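Local coordinates for Alr3699 protein (Nostoc sp., PDB 4XSU) that is a two-domain protein of the GT-B glycosyltransferase fold, holding uridine-5'-diphosphate and alpha-D-glucopyranose in the cleft between its domains, at residues S131-S136 with T291-F296; V123-D128 with L153-S158; I238-A243 with G271-I276; K89-A94 with G111-F116. All coordinates share one frame; numbering follows the deposited sequence.

Interaction 1 (S131-S136 with T291-F296); sequences SPEHFS and TAPEPF. With GLC (alpha-D-glucopyranose), chain J.
His134 and Pro293 carry this contact through a hydrogen bond from NE2 of the imidazole to the Pro293 carbonyl O, 2.7 Å long and fairly straight, with 158° at the hydrogen. The acceptor sits at the edge of the ring, within 8° of its plane, and the nitrogen in turn lies in the carbonyl plane; both flat groups are therefore oriented as the bond requires. The bond also implies that NE2 bears a hydrogen. Beside it, Glu133 crosses the Pro293 ring at about a right angle. Extended beyond CG, its chain carries OE2 across to the proline ring. There OE2 lies 3.1 Å from Pro293 CD, a close approach to a ring carbon and not a hydrogen bond, and also 4.0 Å from Ala292 CB.

Behind the first shell, Ser131 O receives the Phe135 backbone N at 3.0 Å, which curls 131-135 into a turn and places Glu133 and His134 on the same side. Trp218 packs edge-to-face with the His134 ring and also holds Thr291 through the backbone. Past Pro293 the loop turns to alpha-D-glucopyranose: Glu294 OE2 makes a weak bond with its O3, whose place is itself less sure. OE2 also forms a salt bridge with Lys219, while OE1 is held by His288 and Ser290.

The contact lies at the surface and joins the two halves of the GT-B fold: the loop 131-136 links strand 122-126 to helix 137-150, while the loop 291-296 leads from strand 285-287 to helix 298-305.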
# COMPACT_ATOMS: atom_id res chain seq x y z
N SER B 131 -1.72 22.56 -0.53
CA SER B 131 -2.69 23.32 -1.28
C SER B 131 -2.79 22.77 -2.69
O SER B 131 -1.87 22.12 -3.17
CB SER B 131 -2.23 24.78 -1.36
OG SER B 131 -1.22 24.95 -2.34
N PRO B 132 -3.85 23.10 -3.38
CA PRO B 132 -4.05 22.61 -4.73
C PRO B 132 -2.92 23.06 -5.63
O PRO B 132 -2.50 22.32 -6.48
CB PRO B 132 -5.32 23.31 -5.14
CG PRO B 132 -6.03 23.57 -3.89
CD PRO B 132 -5.09 23.52 -2.76
N GLU B 133 -2.44 24.27 -5.45
CA GLU B 133 -1.26 24.78 -6.19
C GLU B 133 -0.11 23.79 -6.16
O GLU B 133 0.46 23.46 -7.18
CB GLU B 133 -0.72 26.08 -5.58
CG GLU B 133 -1.72 27.22 -5.48
CD GLU B 133 -1.05 28.53 -5.09
OE1 GLU B 133 -1.68 29.33 -4.37
OE2 GLU B 133 0.11 28.76 -5.50
N HIS B 134 0.22 23.32 -4.96
CA HIS B 134 1.39 22.48 -4.75
C HIS B 134 1.20 20.97 -4.99
O HIS B 134 2.19 20.28 -5.23
CB HIS B 134 1.88 22.67 -3.31
CG HIS B 134 2.77 23.86 -3.11
ND1 HIS B 134 4.01 23.97 -3.69
CD2 HIS B 134 2.61 24.96 -2.35
CE1 HIS B 134 4.58 25.10 -3.31
NE2 HIS B 134 3.74 25.72 -2.49
N PHE B 135 -0.03 20.43 -4.87
CA PHE B 135 -0.26 18.96 -4.94
C PHE B 135 -1.62 18.59 -5.50
O PHE B 135 -2.54 19.39 -5.46
CB PHE B 135 -0.14 18.32 -3.56
CG PHE B 135 1.18 18.54 -2.92
CD1 PHE B 135 2.28 17.78 -3.29
CD2 PHE B 135 1.34 19.52 -1.96
CE1 PHE B 135 3.52 18.00 -2.70
CE2 PHE B 135 2.58 19.74 -1.36
CZ PHE B 135 3.67 18.98 -1.73
N SER B 136 -1.74 17.37 -6.01
CA SER B 136 -3.04 16.87 -6.51
C SER B 136 -4.05 16.73 -5.38
O SER B 136 -3.68 16.55 -4.21
CB SER B 136 -2.89 15.51 -7.20
OG SER B 136 -2.56 14.51 -6.25
N THR B 291 7.58 31.60 -7.20
CA THR B 291 6.30 31.97 -7.81
C THR B 291 5.08 31.23 -7.22
O THR B 291 3.94 31.40 -7.69
CB THR B 291 6.34 31.68 -9.31
OG1 THR B 291 7.00 30.43 -9.52
CG2 THR B 291 7.09 32.74 -10.04
N ALA B 292 5.31 30.38 -6.22
CA ALA B 292 4.24 29.71 -5.51
C ALA B 292 4.64 29.74 -4.05
O ALA B 292 5.83 29.76 -3.75
CB ALA B 292 4.06 28.28 -6.01
N PRO B 293 3.65 29.77 -3.14
CA PRO B 293 3.97 30.05 -1.75
C PRO B 293 4.99 29.10 -1.14
O PRO B 293 4.84 27.89 -1.27
CB PRO B 293 2.61 29.93 -1.05
CG PRO B 293 1.60 30.30 -2.09
CD PRO B 293 2.19 29.77 -3.38
N GLU B 294 5.95 29.64 -0.43
CA GLU B 294 6.99 28.87 0.14
C GLU B 294 6.60 28.45 1.51
O GLU B 294 6.20 29.28 2.28
CB GLU B 294 8.23 29.72 0.27
CG GLU B 294 9.42 28.99 0.84
CD GLU B 294 10.15 28.21 -0.21
OE1 GLU B 294 10.25 28.68 -1.34
OE2 GLU B 294 10.62 27.14 0.10
N PRO B 295 6.72 27.18 1.84
CA PRO B 295 6.35 26.74 3.17
C PRO B 295 7.19 27.33 4.23
O PRO B 295 6.67 27.83 5.17
CB PRO B 295 6.65 25.26 3.12
CG PRO B 295 6.41 24.90 1.75
CD PRO B 295 6.90 26.05 0.94
N PHE B 296 8.49 27.31 4.07
CA PHE B 296 9.34 27.91 5.06
C PHE B 296 10.36 28.82 4.42
O PHE B 296 10.23 30.00 4.44
CB PHE B 296 10.06 26.86 5.84
CG PHE B 296 10.83 27.41 6.98
CD1 PHE B 296 10.19 27.93 8.06
CD2 PHE B 296 12.19 27.41 6.96
CE1 PHE B 296 10.89 28.43 9.12
CE2 PHE B 296 12.89 27.91 8.02
CZ PHE B 296 12.24 28.42 9.10
C1 GLC J . 10.35 21.98 3.25
C2 GLC J . 9.63 23.20 2.66
C3 GLC J . 10.38 24.51 2.85
C4 GLC J . 11.13 24.56 4.18
C5 GLC J . 11.88 23.26 4.52
C6 GLC J . 11.40 22.70 5.85
O1 GLC J . 10.26 20.89 2.32
O2 GLC J . 9.40 22.98 1.26
O3 GLC J . 9.46 25.61 2.78
O4 GLC J . 12.07 25.64 4.16
O5 GLC J . 11.72 22.26 3.51
O6 GLC J . 11.95 23.47 6.92

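Interaction 2 (V123-D128 with L153-S158); sequences VYHLHD and LVIANS. With GLC (alpha-D-glucopyranose), chain J.
Tyr124 and Leu126 donate their backbone N atoms to the carbonyls of Leu153 and Ile155, two residues apart on each strand. The bonds Tyr124 N to Leu153 O (2.8 Å) and Leu126 N to Ile155 O (2.7 Å) are nearly straight. Just past the second strand, Asn157 N makes a weak bond to Leu126 O. A CA-H...O contact from Val154 CA to Tyr124 O, 3.2 Å, accompanies them. The strand axes run 19° from parallel and approach to 4.6 Å.

Among side chains, the distinctive pair is His125 with Ile155. Ile155 CG2 stands over one face of the imidazole in a CH-pi contact, 3.5 Å from the centroid and displaced toward CE1 and NE2. Ile155 CG1 is anti to its carbonyl carbon (chi1 -71°), which sends CG2 to the ring and CD1 to Val123 CG1, 4.1 Å away. Tyr101 OH holds His125 ND1 and helps fix the ring's rotation.

On the other face of the sheet, Tyr124 and Val154 lie side by side; Val154 CG1 meets Tyr124 CD2 and Leu126 CB, both at 4.1 Å.

Past the strands His127 and Asn157 flank alpha-D-glucopyranose, Asn157 ND2 3.4 Å from its C6; Asn103 holds His127 NE2 and Ser161 holds Asn157 OD1.

These strands are the ends of the beta-alpha-beta unit 122-126, 137-150, 151-156. Strand 99-102 flanks 122-126, helix 20-29 packs against His125 and His127, and helix 159-167 covers Leu126 and Val154.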
# COMPACT_ATOMS: atom_id res chain seq x y z
N VAL B 123 4.09 10.51 14.64
CA VAL B 123 4.17 11.96 14.46
C VAL B 123 4.37 12.29 13.02
O VAL B 123 5.22 11.71 12.35
CB VAL B 123 5.33 12.56 15.26
CG1 VAL B 123 5.51 14.02 14.90
CG2 VAL B 123 5.08 12.41 16.76
N TYR B 124 3.59 13.25 12.55
CA TYR B 124 3.78 13.80 11.22
C TYR B 124 4.49 15.19 11.25
O TYR B 124 3.91 16.21 11.66
CB TYR B 124 2.42 13.96 10.55
CG TYR B 124 2.43 14.46 9.11
CD1 TYR B 124 3.51 14.24 8.26
CD2 TYR B 124 1.33 15.11 8.59
CE1 TYR B 124 3.47 14.68 6.93
CE2 TYR B 124 1.29 15.54 7.28
CZ TYR B 124 2.35 15.32 6.46
OH TYR B 124 2.26 15.79 5.15
N HIS B 125 5.72 15.25 10.76
CA HIS B 125 6.37 16.54 10.57
C HIS B 125 6.05 17.05 9.21
O HIS B 125 6.53 16.48 8.23
CB HIS B 125 7.88 16.44 10.73
CG HIS B 125 8.50 17.73 11.16
ND1 HIS B 125 9.33 17.83 12.26
CD2 HIS B 125 8.37 18.98 10.66
CE1 HIS B 125 9.69 19.10 12.40
NE2 HIS B 125 9.13 19.81 11.44
N LEU B 126 5.27 18.11 9.15
CA LEU B 126 4.78 18.66 7.89
C LEU B 126 5.72 19.79 7.37
O LEU B 126 5.89 20.79 8.04
CB LEU B 126 3.38 19.22 8.13
CG LEU B 126 2.69 19.89 6.96
CD1 LEU B 126 2.47 18.91 5.83
CD2 LEU B 126 1.36 20.48 7.42
N HIS B 127 6.33 19.60 6.20
CA HIS B 127 7.23 20.60 5.60
C HIS B 127 6.61 21.15 4.34
O HIS B 127 7.26 21.87 3.60
CB HIS B 127 8.59 19.99 5.25
CG HIS B 127 9.36 19.47 6.42
ND1 HIS B 127 9.97 20.30 7.34
CD2 HIS B 127 9.63 18.21 6.81
CE1 HIS B 127 10.59 19.56 8.25
NE2 HIS B 127 10.40 18.28 7.95
N ASP B 128 5.35 20.82 4.06
CA ASP B 128 4.72 21.24 2.82
C ASP B 128 3.51 22.11 3.12
O ASP B 128 2.97 22.13 4.24
CB ASP B 128 4.27 20.02 1.98
CG ASP B 128 5.37 18.96 1.76
OD1 ASP B 128 6.51 19.33 1.44
OD2 ASP B 128 5.07 17.75 1.88
N LEU B 153 0.27 13.74 16.45
CA LEU B 153 0.72 15.13 16.36
C LEU B 153 1.22 15.47 14.98
O LEU B 153 1.91 14.67 14.35
CB LEU B 153 1.87 15.34 17.33
CG LEU B 153 2.55 16.71 17.33
CD1 LEU B 153 1.61 17.81 17.83
CD2 LEU B 153 3.80 16.63 18.19
N VAL B 154 0.88 16.67 14.54
CA VAL B 154 1.36 17.22 13.29
C VAL B 154 2.20 18.48 13.60
O VAL B 154 1.66 19.56 13.81
CB VAL B 154 0.17 17.61 12.40
CG1 VAL B 154 0.66 18.23 11.10
CG2 VAL B 154 -0.71 16.42 12.13
N ILE B 155 3.52 18.33 13.65
CA ILE B 155 4.45 19.47 13.70
C ILE B 155 4.52 20.18 12.36
O ILE B 155 4.90 19.58 11.38
CB ILE B 155 5.83 18.99 14.10
CG1 ILE B 155 5.80 18.59 15.57
CG2 ILE B 155 6.83 20.11 13.94
CD1 ILE B 155 6.91 17.69 16.01
N ALA B 156 4.10 21.44 12.30
CA ALA B 156 4.15 22.25 11.08
C ALA B 156 5.36 23.21 11.07
O ALA B 156 5.71 23.79 12.10
CB ALA B 156 2.90 23.05 10.92
N ASN B 157 5.98 23.39 9.90
CA ASN B 157 7.24 24.11 9.84
C ASN B 157 6.96 25.60 9.82
O ASN B 157 7.87 26.38 9.94
CB ASN B 157 8.10 23.69 8.66
CG ASN B 157 7.44 23.94 7.33
OD1 ASN B 157 6.24 24.21 7.25
ND2 ASN B 157 8.23 23.85 6.26
N SER B 158 5.69 25.97 9.70
CA SER B 158 5.32 27.35 9.61
C SER B 158 3.83 27.48 9.80
O SER B 158 3.08 26.51 9.64
CB SER B 158 5.74 27.88 8.23
OG SER B 158 4.68 27.81 7.29
C1 GLC J . 10.35 21.98 3.25
C2 GLC J . 9.63 23.20 2.66
C3 GLC J . 10.38 24.51 2.85
C4 GLC J . 11.13 24.56 4.18
C5 GLC J . 11.88 23.26 4.52
C6 GLC J . 11.40 22.70 5.85
O1 GLC J . 10.26 20.89 2.32
O2 GLC J . 9.40 22.98 1.26
O3 GLC J . 9.46 25.61 2.78
O4 GLC J . 12.07 25.64 4.16
O5 GLC J . 11.72 22.26 3.51
O6 GLC J . 11.95 23.47 6.92

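Interaction 3 (I238-A243 with G271-I276); sequences ILVGDA and GFRADI. With UDP (uridine-5'-diphosphate), chain K.
Phe272 lies across from Asp242, and its ring carries the contact on to the base of uridine-5'-diphosphate. Its CB faces the carboxylate side chain, 3.9 Å from Asp242 OD2, and the two side chains cross at about a right angle. CG is anti to the backbone N (chi1 -167°), which brings the ring nearly parallel to the uracil but offset from it. Ring atom CE1 is 3.1 Å from UDP N3, CD1 lies near UDP C4, and CZ approaches UDP C2; N3 thus sits over the phenyl face, toward its rim.

The backbone holds this arrangement in place. UDP N3 donates to Arg273 O at 2.9 Å. Gly241 N donates to Gly271 O at 2.8 Å, a straight bond (165°) whose donor stands well above the carbonyl plane. A water accepts from Gly271 N and donates to Leu239 O and Gly241 O, tying the two segments together beside that bond. Positive phi at Gly241 and Gly271 suits glycine at both turns.

Val240 CG1 packs on Arg273 CG at 3.7 Å and on Ile276 CD1 at 4.0 Å. The bent Arg273 chain then grips Asp275 side-on, NE to OD1 at 2.9 Å and NH1 to OD2, a two-pronged salt bridge within the loop.

Loops beyond the C-terminal ends of adjacent parallel strands, 235-240 and 267-271, thus form the uracil end of the nucleotide pocket, as expected of a Rossmann-like GT-B domain.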
# COMPACT_ATOMS: atom_id res chain seq x y z
N ILE B 238 24.63 34.36 -9.04
CA ILE B 238 24.97 32.97 -8.99
C ILE B 238 23.70 32.18 -8.65
O ILE B 238 22.96 32.53 -7.73
CB ILE B 238 26.13 32.70 -8.03
CG1 ILE B 238 25.77 33.04 -6.59
CG2 ILE B 238 27.32 33.55 -8.44
CD1 ILE B 238 26.85 32.62 -5.61
N LEU B 239 23.39 31.18 -9.47
CA LEU B 239 22.32 30.24 -9.19
C LEU B 239 22.94 28.99 -8.61
O LEU B 239 23.67 28.30 -9.30
CB LEU B 239 21.56 29.92 -10.47
CG LEU B 239 21.07 31.17 -11.17
CD1 LEU B 239 20.18 30.82 -12.34
CD2 LEU B 239 20.30 32.05 -10.22
N VAL B 240 22.68 28.72 -7.34
CA VAL B 240 23.17 27.52 -6.70
C VAL B 240 22.02 26.55 -6.43
O VAL B 240 20.90 26.96 -6.09
CB VAL B 240 23.84 27.86 -5.39
CG1 VAL B 240 24.51 26.64 -4.80
CG2 VAL B 240 24.86 28.97 -5.59
N GLY B 241 22.34 25.26 -6.58
CA GLY B 241 21.35 24.20 -6.55
C GLY B 241 21.30 23.34 -7.81
O GLY B 241 21.76 23.73 -8.88
N ASP B 242 20.70 22.17 -7.66
CA ASP B 242 20.60 21.16 -8.71
C ASP B 242 19.22 21.20 -9.30
O ASP B 242 18.36 21.92 -8.82
CB ASP B 242 20.84 19.77 -8.11
CG ASP B 242 21.72 18.93 -8.96
OD1 ASP B 242 21.76 19.20 -10.18
OD2 ASP B 242 22.40 18.02 -8.43
N ALA B 243 18.99 20.41 -10.34
CA ALA B 243 17.63 20.17 -10.83
C ALA B 243 17.26 18.73 -10.47
O ALA B 243 18.07 17.84 -10.69
CB ALA B 243 17.54 20.39 -12.33
N GLY B 271 25.61 24.54 -9.74
CA GLY B 271 25.00 23.28 -9.33
C GLY B 271 24.92 23.14 -7.82
O GLY B 271 24.89 24.14 -7.10
N PHE B 272 24.93 21.90 -7.35
CA PHE B 272 24.66 21.65 -5.98
C PHE B 272 25.92 21.76 -5.17
O PHE B 272 26.90 21.06 -5.44
CB PHE B 272 24.02 20.28 -5.74
CG PHE B 272 23.45 20.13 -4.35
CD1 PHE B 272 22.18 20.61 -4.06
CD2 PHE B 272 24.20 19.55 -3.33
CE1 PHE B 272 21.66 20.49 -2.78
CE2 PHE B 272 23.68 19.42 -2.05
CZ PHE B 272 22.41 19.88 -1.78
N ARG B 273 25.87 22.62 -4.16
CA ARG B 273 27.02 22.92 -3.31
C ARG B 273 26.70 22.61 -1.87
O ARG B 273 25.56 22.82 -1.41
CB ARG B 273 27.34 24.40 -3.45
CG ARG B 273 27.71 24.83 -4.87
CD ARG B 273 29.09 24.33 -5.24
NE ARG B 273 30.15 25.01 -4.51
CZ ARG B 273 31.01 25.88 -5.04
NH1 ARG B 273 31.93 26.46 -4.28
NH2 ARG B 273 30.96 26.19 -6.32
N ALA B 274 27.69 22.06 -1.17
CA ALA B 274 27.68 21.90 0.28
C ALA B 274 28.17 23.14 1.10
O ALA B 274 28.03 23.15 2.32
CB ALA B 274 28.53 20.71 0.65
N ASP B 275 28.73 24.15 0.45
CA ASP B 275 29.40 25.25 1.15
C ASP B 275 28.54 26.51 1.03
O ASP B 275 28.96 27.55 0.52
CB ASP B 275 30.83 25.47 0.59
CG ASP B 275 30.83 25.92 -0.86
OD1 ASP B 275 29.93 25.50 -1.62
OD2 ASP B 275 31.69 26.74 -1.24
N ILE B 276 27.30 26.38 1.51
CA ILE B 276 26.31 27.46 1.35
C ILE B 276 26.59 28.70 2.22
O ILE B 276 26.40 29.84 1.77
CB ILE B 276 24.87 26.93 1.61
CG1 ILE B 276 24.59 25.76 0.68
CG2 ILE B 276 23.84 28.02 1.34
CD1 ILE B 276 24.62 26.10 -0.80
N1 UDP K . 21.01 23.89 -0.35
C2 UDP K . 22.25 23.28 -0.62
N3 UDP K . 22.72 23.23 -1.88
C4 UDP K . 22.01 23.75 -2.89
C5 UDP K . 20.78 24.36 -2.64
C6 UDP K . 20.29 24.41 -1.34
O2 UDP K . 22.93 22.79 0.31
O4 UDP K . 22.45 23.70 -4.06
C1' UDP K . 20.51 23.94 1.03
C2' UDP K . 20.35 25.39 1.46
O2' UDP K . 21.15 25.64 2.62
C3' UDP K . 18.88 25.57 1.79
C4' UDP K . 18.22 24.23 1.54
O4' UDP K . 19.22 23.32 1.10
O3' UDP K . 18.73 25.95 3.16
C5' UDP K . 17.13 24.34 0.48
O5' UDP K . 15.85 24.19 1.09
PA UDP K . 14.72 25.33 0.94
O1A UDP K . 15.40 26.61 0.53
O2A UDP K . 13.85 25.29 2.16
O3A UDP K . 13.86 24.80 -0.32
PB UDP K . 13.31 23.28 -0.35
O1B UDP K . 14.41 22.52 -1.04
O2B UDP K . 13.13 22.93 1.11
O3B UDP K . 12.03 23.38 -1.14
O HOH W 1 23.17 25.65 -10.47

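Interaction 4 (K89-A94 with G111-F116); sequences KVVQTA and GAIASF
Ala114 points its methyl toward segment 89-94, where it meets three residues in turn. CB lies 3.7 Å from Val91 CA and 3.8 Å from Val91 CG2, so it rests against both the backbone and one branch of that valine. Val90 and Ala94 both start toward the partner helix; Val90 CG1 lies 4.2 Å and Ala94 CB 4.1 Å from Ala114 CB. The two segments bury 178 Å² between them, a small interface whose contacts are apolar.

Val91 is oriented differently: its CB leaves the helix alongside the partner, and it is the CG2 branch that reaches across. With CG1 anti to the backbone N (chi1 172°), CG2 is anti to the carbonyl carbon and lies against Ala114, and the same Val91 CG2 is 4.1 Å from Ile113 CG2. The rest of Ile113 leads away from the contact, leaving that one methyl as its part in it.

The small residue at the crossing agrees with the close helix packing: the axes of the short segments approach to 8.7 Å and cross at -47°, and Val91 and Ala114 have their CA atoms 4.4 Å apart.

The two helices, 85-94 and 105-118, lie in the N-terminal half of the chain. Strand 9-13 backs Val90 and Ala94 through Leu12 and Leu10, while helix 137-150 packs against Ala112 and Phe116. Near the C-terminal end of helix 105-118, Phe116 forms a cation-pi contact with Arg141 of the second subunit.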
# COMPACT_ATOMS: atom_id res chain seq x y z
N LYS B 89 8.67 -4.34 5.45
CA LYS B 89 9.97 -4.12 6.10
C LYS B 89 9.91 -3.04 7.17
O LYS B 89 10.42 -3.21 8.29
CB LYS B 89 11.01 -3.73 5.07
CG LYS B 89 11.28 -4.81 4.04
CD LYS B 89 11.93 -4.25 2.79
CE LYS B 89 12.36 -5.37 1.86
NZ LYS B 89 12.92 -4.84 0.59
N VAL B 90 9.27 -1.92 6.83
CA VAL B 90 9.17 -0.80 7.76
C VAL B 90 8.31 -1.17 8.95
O VAL B 90 8.69 -0.91 10.10
CB VAL B 90 8.61 0.45 7.07
CG1 VAL B 90 8.31 1.55 8.08
CG2 VAL B 90 9.59 0.95 6.02
N VAL B 91 7.17 -1.81 8.67
CA VAL B 91 6.29 -2.31 9.74
C VAL B 91 7.07 -3.21 10.71
O VAL B 91 6.90 -3.13 11.93
CB VAL B 91 5.10 -3.14 9.18
CG1 VAL B 91 4.34 -3.80 10.33
CG2 VAL B 91 4.15 -2.27 8.37
N GLN B 92 7.91 -4.07 10.15
CA GLN B 92 8.67 -5.01 10.95
C GLN B 92 9.61 -4.24 11.87
O GLN B 92 9.56 -4.38 13.10
CB GLN B 92 9.46 -5.98 10.06
CG GLN B 92 10.02 -7.19 10.78
CD GLN B 92 9.98 -8.45 9.93
OE1 GLN B 92 8.94 -9.12 9.83
NE2 GLN B 92 11.11 -8.79 9.31
N THR B 93 10.43 -3.39 11.26
CA THR B 93 11.34 -2.51 11.98
C THR B 93 10.63 -1.70 13.07
O THR B 93 11.06 -1.65 14.22
CB THR B 93 12.00 -1.54 10.99
OG1 THR B 93 12.55 -2.29 9.89
CG2 THR B 93 13.08 -0.77 11.66
N ALA B 94 9.49 -1.12 12.73
CA ALA B 94 8.77 -0.30 13.70
C ALA B 94 8.55 -0.95 15.07
O ALA B 94 8.35 -0.25 16.06
CB ALA B 94 7.45 0.15 13.12
N GLY B 111 4.21 5.16 7.31
CA GLY B 111 4.27 5.27 8.76
C GLY B 111 2.91 5.15 9.42
O GLY B 111 2.81 4.66 10.52
N ALA B 112 1.87 5.58 8.74
CA ALA B 112 0.51 5.28 9.19
C ALA B 112 0.26 3.74 9.26
O ALA B 112 -0.13 3.17 10.30
CB ALA B 112 -0.47 5.92 8.24
N ILE B 113 0.51 3.07 8.15
CA ILE B 113 0.35 1.65 8.11
C ILE B 113 1.08 1.01 9.26
O ILE B 113 0.48 0.32 10.08
CB ILE B 113 0.83 1.12 6.76
CG1 ILE B 113 -0.10 1.63 5.65
CG2 ILE B 113 0.85 -0.40 6.75
CD1 ILE B 113 0.41 1.35 4.25
N ALA B 114 2.38 1.28 9.36
CA ALA B 114 3.20 0.70 10.43
C ALA B 114 2.81 1.19 11.80
O ALA B 114 3.07 0.52 12.78
CB ALA B 114 4.67 0.99 10.19
N SER B 115 2.20 2.36 11.88
CA SER B 115 1.68 2.82 13.17
C SER B 115 0.56 1.87 13.64
O SER B 115 0.54 1.44 14.79
CB SER B 115 1.13 4.26 13.06
OG SER B 115 0.45 4.65 14.25
N PHE B 116 -0.35 1.56 12.74
CA PHE B 116 -1.48 0.70 13.06
C PHE B 116 -1.07 -0.74 13.36
O PHE B 116 -1.43 -1.31 14.39
CB PHE B 116 -2.46 0.68 11.90
CG PHE B 116 -3.62 -0.21 12.14
CD1 PHE B 116 -4.60 0.15 13.04
CD2 PHE B 116 -3.72 -1.43 11.50
CE1 PHE B 116 -5.67 -0.67 13.28
CE2 PHE B 116 -4.79 -2.26 11.74
CZ PHE B 116 -5.76 -1.87 12.63

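In the fold
Along the chain, interaction 4 comes first; 123-128 and 131-136 follow, then 153-158, so interactions 1 and 2 alternate their segments. Interaction 3 falls between 153-158 and 291-296. Interactions 2 and 4 belong to the N-terminal half, with centres 19 Å apart, and are joined in sequence by helix 105-118 running into strand 122-126. Interaction 3 belongs to the C-terminal sheet, and its centre is 26 Å from that of interaction 2. Interaction 1 bridges the halves: it touches interaction 2, and both reach alpha-D-glucopyranose. Contacts 1 to 3 thus lie round the cleft holding both ligands, whereas interaction 4 packs helices farther out.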